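Local coordinates for protein SusD homolog (Bacteroides thetaiotaomicron VPI-5482, PDB 3IV0) that probably binds glycans at the outer membrane of a gut bacterium, as a SusD-family protein thought to help pass sugars to a partner transporter, at residues D317-L322 / F416-R421; L391-R396 / S402-S407. All coordinates share one frame; numbering follows the deposited sequence.

Contact 1: D317-L322 / F416-R421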
loop_
_atom_site.group_PDB
_atom_site.type_symbol
_atom_site.label_atom_id
_atom_site.label_comp_id
_atom_site.label_asym_id
_atom_site.label_seq_id
_atom_site.Cartn_x
_atom_site.Cartn_y
_atom_site.Cartn_z
ATOM N N ASP A 317 -10.259 -21.116 9.605
ATOM C CA ASP A 317 -9.963 -19.892 8.839
ATOM C C ASP A 317 -9.773 -20.319 7.395
ATOM O O ASP A 317 -8.766 -20.954 7.067
ATOM C CB ASP A 317 -8.696 -19.240 9.351
ATOM C CG ASP A 317 -8.430 -17.868 8.743
ATOM O OD1 ASP A 317 -8.882 -17.634 7.588
ATOM O OD2 ASP A 317 -7.777 -17.045 9.403
ATOM N N ALA A 318 -10.737 -19.985 6.552
ATOM C CA ALA A 318 -10.716 -20.415 5.163
ATOM C C ALA A 318 -9.507 -19.871 4.382
ATOM O O ALA A 318 -9.150 -20.415 3.324
ATOM C CB ALA A 318 -11.983 -20.056 4.496
ATOM N N ARG A 319 -8.881 -18.795 4.871
ATOM C CA ARG A 319 -7.694 -18.302 4.205
ATOM C C ARG A 319 -6.594 -19.339 4.213
ATOM O O ARG A 319 -5.741 -19.366 3.321
ATOM C CB ARG A 319 -7.219 -16.984 4.845
ATOM C CG ARG A 319 -8.208 -15.830 4.613
ATOM C CD ARG A 319 -7.962 -14.604 5.497
ATOM N NE ARG A 319 -8.265 -14.907 6.897
ATOM C CZ ARG A 319 -8.551 -14.021 7.841
ATOM N NH1 ARG A 319 -8.649 -12.722 7.563
ATOM N NH2 ARG A 319 -8.750 -14.409 9.085
ATOM N N LYS A 320 -6.591 -20.210 5.223
ATOM C CA LYS A 320 -5.556 -21.246 5.265
ATOM C C LYS A 320 -5.580 -22.116 4.012
ATOM O O LYS A 320 -4.552 -22.304 3.375
ATOM C CB LYS A 320 -5.712 -22.125 6.516
ATOM C CG LYS A 320 -5.396 -21.426 7.796
ATOM C CD LYS A 320 -5.292 -22.401 8.988
ATOM C CE LYS A 320 -6.607 -23.059 9.329
ATOM N NZ LYS A 320 -6.514 -23.926 10.575
ATOM N N GLU A 321 -6.747 -22.622 3.667
ATOM C CA GLU A 321 -6.922 -23.522 2.540
ATOM C C GLU A 321 -6.883 -22.790 1.201
ATOM O O GLU A 321 -6.426 -23.326 0.174
ATOM C CB GLU A 321 -8.254 -24.254 2.658
ATOM C CG GLU A 321 -8.345 -25.327 3.691
ATOM C CD GLU A 321 -8.558 -24.831 5.117
ATOM O OE1 GLU A 321 -9.089 -23.723 5.334
ATOM O OE2 GLU A 321 -8.199 -25.589 6.061
ATOM N N LEU A 322 -7.392 -21.565 1.175
ATOM C CA LEU A 322 -7.571 -20.905 -0.115
ATOM C C LEU A 322 -6.389 -20.070 -0.531
ATOM O O LEU A 322 -6.231 -19.818 -1.726
ATOM C CB LEU A 322 -8.825 -20.042 -0.107
ATOM C CG LEU A 322 -10.138 -20.792 -0.014
ATOM C CD1 LEU A 322 -11.299 -19.879 0.306
ATOM C CD2 LEU A 322 -10.446 -21.538 -1.335
ATOM N N PHE A 416 -4.787 -6.067 15.038
ATOM C CA PHE A 416 -3.457 -6.076 14.413
ATOM C C PHE A 416 -3.216 -7.407 13.709
ATOM O O PHE A 416 -2.825 -7.433 12.553
ATOM C CB PHE A 416 -2.362 -5.845 15.446
ATOM C CG PHE A 416 -1.007 -6.152 14.936
ATOM C CD1 PHE A 416 -0.342 -5.258 14.123
ATOM C CD2 PHE A 416 -0.400 -7.356 15.226
ATOM C CE1 PHE A 416 0.906 -5.589 13.600
ATOM C CE2 PHE A 416 0.850 -7.667 14.726
ATOM C CZ PHE A 416 1.495 -6.771 13.910
ATOM N N TRP A 417 -3.490 -8.525 14.360
ATOM C CA TRP A 417 -3.170 -9.817 13.772
ATOM C C TRP A 417 -4.105 -10.116 12.631
ATOM O O TRP A 417 -3.716 -10.771 11.642
ATOM C CB TRP A 417 -3.204 -10.934 14.826
ATOM C CG TRP A 417 -2.030 -10.899 15.749
ATOM C CD1 TRP A 417 -2.039 -10.593 17.059
ATOM C CD2 TRP A 417 -0.668 -11.188 15.407
ATOM N NE1 TRP A 417 -0.774 -10.663 17.566
ATOM C CE2 TRP A 417 0.091 -11.024 16.575
ATOM C CE3 TRP A 417 -0.027 -11.557 14.233
ATOM C CZ2 TRP A 417 1.459 -11.234 16.608
ATOM C CZ3 TRP A 417 1.336 -11.764 14.274
ATOM C CH2 TRP A 417 2.058 -11.596 15.450
ATOM N N GLU A 418 -5.339 -9.631 12.724
ATOM C CA GLU A 418 -6.270 -9.811 11.634
ATOM C C GLU A 418 -5.789 -9.085 10.372
ATOM O O GLU A 418 -5.966 -9.578 9.264
ATOM C CB GLU A 418 -7.714 -9.408 11.991
ATOM C CG GLU A 418 -8.777 -9.921 11.028
ATOM C CD GLU A 418 -8.945 -11.424 11.030
ATOM O OE1 GLU A 418 -8.431 -12.100 11.955
ATOM O OE2 GLU A 418 -9.611 -11.901 10.097
ATOM N N ARG A 419 -5.282 -7.869 10.517
ATOM C CA ARG A 419 -4.711 -7.174 9.358
ATOM C C ARG A 419 -3.537 -7.959 8.796
ATOM O O ARG A 419 -3.368 -8.035 7.572
ATOM C CB ARG A 419 -4.234 -5.751 9.729
ATOM C CG ARG A 419 -5.385 -4.732 9.846
ATOM C CD ARG A 419 -4.936 -3.269 10.038
ATOM N NE ARG A 419 -4.043 -2.798 8.983
ATOM C CZ ARG A 419 -4.431 -2.305 7.814
ATOM N NH1 ARG A 419 -5.713 -2.247 7.493
ATOM N NH2 ARG A 419 -3.549 -1.898 6.919
ATOM N N CYS A 420 -2.724 -8.594 9.637
ATOM C CA CYS A 420 -1.620 -9.386 9.127
ATOM C C CYS A 420 -2.105 -10.590 8.341
ATOM O O CYS A 420 -1.527 -10.947 7.319
ATOM C CB CYS A 420 -0.726 -9.820 10.274
ATOM S SG CYS A 420 0.215 -8.512 11.084
ATOM N N ARG A 421 -3.164 -11.241 8.806
ATOM C CA ARG A 421 -3.731 -12.376 8.065
ATOM C C ARG A 421 -4.400 -11.920 6.783
ATOM O O ARG A 421 -4.166 -12.476 5.698
ATOM C CB ARG A 421 -4.797 -13.083 8.892
ATOM C CG ARG A 421 -4.273 -13.961 10.026
ATOM C CD ARG A 421 -5.444 -14.630 10.761
ATOM N NE ARG A 421 -6.086 -13.784 11.740
ATOM C CZ ARG A 421 -5.644 -13.589 12.969
ATOM N NH1 ARG A 421 -4.562 -14.215 13.393
ATOM N NH2 ARG A 421 -6.290 -12.783 13.782
#

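Contact 2: L391-R396 / S402-S407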
loop_
_atom_site.group_PDB
_atom_site.type_symbol
_atom_site.label_atom_id
_atom_site.label_comp_id
_atom_site.label_asym_id
_atom_site.label_seq_id
_atom_site.Cartn_x
_atom_site.Cartn_y
_atom_site.Cartn_z
ATOM N N LEU A 391 -17.078 -4.612 13.497
ATOM C CA LEU A 391 -16.287 -4.364 12.305
ATOM C C LEU A 391 -15.299 -5.502 12.045
ATOM O O LEU A 391 -15.231 -6.017 10.942
ATOM C CB LEU A 391 -15.595 -3.012 12.446
ATOM C CG LEU A 391 -16.526 -1.797 12.366
ATOM C CD1 LEU A 391 -15.816 -0.582 12.992
ATOM C CD2 LEU A 391 -16.938 -1.478 10.940
ATOM N N LEU A 392 -14.528 -5.842 13.057
ATOM C CA LEU A 392 -13.586 -6.939 12.985
ATOM C C LEU A 392 -14.270 -8.210 12.509
ATOM O O LEU A 392 -13.771 -8.938 11.669
ATOM C CB LEU A 392 -12.925 -7.135 14.354
ATOM C CG LEU A 392 -12.056 -8.365 14.551
ATOM C CD1 LEU A 392 -10.909 -8.405 13.522
ATOM C CD2 LEU A 392 -11.529 -8.431 16.001
ATOM N N ASN A 393 -15.450 -8.461 13.056
ATOM C CA ASN A 393 -16.148 -9.708 12.737
ATOM C C ASN A 393 -16.717 -9.780 11.342
ATOM O O ASN A 393 -16.954 -10.862 10.825
ATOM C CB ASN A 393 -17.192 -9.992 13.813
ATOM C CG ASN A 393 -16.564 -10.482 15.083
ATOM O OD1 ASN A 393 -15.527 -11.134 15.051
ATOM N ND2 ASN A 393 -17.190 -10.193 16.239
ATOM N N ARG A 394 -16.899 -8.650 10.689
ATOM C CA ARG A 394 -17.252 -8.717 9.276
ATOM C C ARG A 394 -16.154 -9.376 8.462
ATOM O O ARG A 394 -16.427 -10.175 7.569
ATOM C CB ARG A 394 -17.582 -7.338 8.746
ATOM C CG ARG A 394 -18.941 -6.845 9.276
ATOM C CD ARG A 394 -19.212 -5.438 8.943
ATOM N NE ARG A 394 -19.333 -5.233 7.514
ATOM C CZ ARG A 394 -19.370 -4.017 6.974
ATOM N NH1 ARG A 394 -19.312 -2.972 7.765
ATOM N NH2 ARG A 394 -19.472 -3.870 5.670
ATOM N N VAL A 395 -14.914 -9.088 8.821
ATOM C CA VAL A 395 -13.771 -9.691 8.159
ATOM C C VAL A 395 -13.577 -11.147 8.611
ATOM O O VAL A 395 -13.347 -12.021 7.777
ATOM C CB VAL A 395 -12.516 -8.851 8.383
ATOM C CG1 VAL A 395 -11.288 -9.517 7.754
ATOM C CG2 VAL A 395 -12.744 -7.416 7.806
ATOM N N ARG A 396 -13.720 -11.381 9.914
ATOM C CA ARG A 396 -13.614 -12.750 10.432
ATOM C C ARG A 396 -14.670 -13.639 9.784
ATOM O O ARG A 396 -14.383 -14.755 9.369
ATOM C CB ARG A 396 -13.820 -12.779 11.938
ATOM C CG ARG A 396 -12.852 -11.995 12.786
ATOM C CD ARG A 396 -11.519 -12.660 12.886
ATOM N NE ARG A 396 -11.601 -13.904 13.675
ATOM C CZ ARG A 396 -10.556 -14.674 13.929
ATOM N NH1 ARG A 396 -9.360 -14.420 13.424
ATOM N NH2 ARG A 396 -10.716 -15.776 14.651
ATOM N N SER A 402 -13.581 -17.713 13.603
ATOM C CA SER A 402 -14.453 -17.519 14.753
ATOM C C SER A 402 -14.693 -16.037 15.060
ATOM O O SER A 402 -13.802 -15.214 14.890
ATOM C CB SER A 402 -13.862 -18.196 15.973
ATOM O OG SER A 402 -12.658 -17.561 16.398
ATOM N N GLU A 403 -15.907 -15.673 15.468
ATOM C CA GLU A 403 -16.180 -14.301 15.868
ATOM C C GLU A 403 -15.398 -13.975 17.144
ATOM O O GLU A 403 -15.244 -14.807 18.044
ATOM C CB GLU A 403 -17.670 -14.063 16.089
ATOM C CG GLU A 403 -18.493 -13.977 14.805
ATOM C CD GLU A 403 -19.863 -13.377 15.059
ATOM O OE1 GLU A 403 -20.412 -13.595 16.165
ATOM O OE2 GLU A 403 -20.389 -12.686 14.162
ATOM N N ILE A 404 -14.910 -12.755 17.200
ATOM C CA ILE A 404 -14.147 -12.262 18.310
ATOM C C ILE A 404 -15.075 -11.462 19.215
ATOM O O ILE A 404 -15.840 -10.609 18.760
ATOM C CB ILE A 404 -12.997 -11.344 17.812
ATOM C CG1 ILE A 404 -12.025 -12.133 16.928
ATOM C CG2 ILE A 404 -12.242 -10.706 18.979
ATOM C CD1 ILE A 404 -11.468 -13.264 17.579
ATOM N N ASN A 405 -14.969 -11.693 20.520
ATOM C CA ASN A 405 -15.760 -10.988 21.499
ATOM C C ASN A 405 -14.850 -10.662 22.660
ATOM O O ASN A 405 -14.673 -11.451 23.593
ATOM C CB ASN A 405 -16.931 -11.837 21.970
ATOM C CG ASN A 405 -17.860 -11.046 22.874
ATOM O OD1 ASN A 405 -17.798 -9.827 22.908
ATOM N ND2 ASN A 405 -18.736 -11.748 23.603
ATOM N N THR A 406 -14.227 -9.506 22.583
ATOM C CA THR A 406 -13.259 -9.109 23.562
ATOM C C THR A 406 -13.105 -7.608 23.557
ATOM O O THR A 406 -13.901 -6.900 22.964
ATOM C CB THR A 406 -11.929 -9.890 23.400
ATOM O OG1 THR A 406 -11.145 -9.692 24.585
ATOM C CG2 THR A 406 -11.187 -9.506 22.129
ATOM N N SER A 407 -12.126 -7.110 24.278
ATOM C CA SER A 407 -12.018 -5.714 24.550
ATOM C C SER A 407 -10.557 -5.365 24.840
ATOM O O SER A 407 -9.701 -6.243 24.956
ATOM C CB SER A 407 -12.907 -5.412 25.774
ATOM O OG SER A 407 -12.395 -6.053 26.962
#

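Contact 1: D317-L322 / F416-R421
R319 reaches from the first turn of helix 318-323 to E418 on helix 408-422 and takes hold of its carboxylate end-on: NH1 and NH2 both donate to E418 OE2, each at 2.8 Å. That oxygen lies nearly in the guanidinium plane, yet the carboxylate is turned 46° from it, and both nitrogens arrive from the same face of the acid. The other edge of the guanidinium is taken by D317, gripped side-on, with R319 NE 2.9 Å from D317 OD1 and R319 NH2 2.8 Å from D317 OD2. D317 is also the N-cap of helix 318-323, since its OD1 accepts from R319 N as well; with CG anti to its own backbone nitrogen (chi1 -172°), its carboxylate can serve both the helix start and the arginine. The motif is a buried salt-bridge network of two acids and two arginines, joining the short helix 318-323 to helix 408-422, which lies within the SusD-family part of the chain. E418 suits the middle of it: a bend at chi2 (67°) directs OE2 to R319, while OE1 takes NE and NH2 of R421 side-on. The aliphatic part of R421 packs against R319, with R421 CB 4.0 Å over the centre of the R319 guanidinium face, and R421 CD lies 3.6 Å from D317 OD2. The two arginines come close, R319 NH2 standing 3.8 Å from R421 NE, a proximity that the carboxylates of D317 and E418, bound beside them, probably offset. A leucine in place of R319 would probably leave the D317 carboxylate and E418 OE2 without the guanidinium that bridges them, though E418 would keep R421. R319 NH1 has a further salt bridge to E422.

Contact 2: L391-R396 / S402-S407
N393 meets the backbone of I404 with both ends of its amide. I404 N donates to N393 OD1 at 2.8 Å in an almost straight bond (174°), and N393 ND2 returns one to I404 O at 2.9 Å, the oxygen lying close to the amide plane. Asparagine fits here because its short side chain carries an acceptor and a donor side by side, matching the N-H and C=O of one extended residue much as a neighbouring strand would. E403 CB and CG lie against the same amide group.

One turn further along helix 385-398, R396 grips S402. Its NE points at S402 O over 2.8 Å, in the carbonyl plane; NH2 reaches the same oxygen at 3.1 Å and S402 OG at 3.2 Å. All these acceptors lie near the guanidinium plane, at its edge. Successive bends at chi2 (-74°) and chi3 (-69°) fold the arginine chain round so that this edge faces the loop.

The I404 side chain packs beside these bonds, against R396 and L392. Its CD1 lies over one face of the R396 guanidinium, CG1 is 3.7 Å from R396 NE, and I404 CB rests 3.7 Å from L392 CD2. A branched aliphatic side chain can thus serve leucine and guanidinium face together.

Further out, R396 NH1 forms a salt bridge with E418 of helix 408-422, which helps fix the guanidinium's rotation, while L392 also packs on L411 and E418 of that helix. The contact therefore closes a helix-loop-helix connection: side chains of the first helix satisfy main-chain groups of a linker without regular structure, so its path is probably held by complementary hydrogen bonds as well as by apolar packing.

The centres of the two contacts lie about 13 Å apart, on the same side of the chain's centre, and E418 and R396 join them directly: E418 OE1 forms a salt bridge with R396 NH1 at 2.9 Å. Along the chain the order is 317-322, then 391-396, 402-407 and 416-421, so contact 2 falls wholly between the two halves of contact 1. Helices 385-398 and 408-422 are consecutive. Contact 2 fixes the linker between them, whereas contact 1 ties the second helix to helix 318-323, far away in sequence. A run of polar contacts thus leads from the loop's neutral S402 through R396 and E418, where the charged pairs begin, to R319 and D317 at the separate short helix.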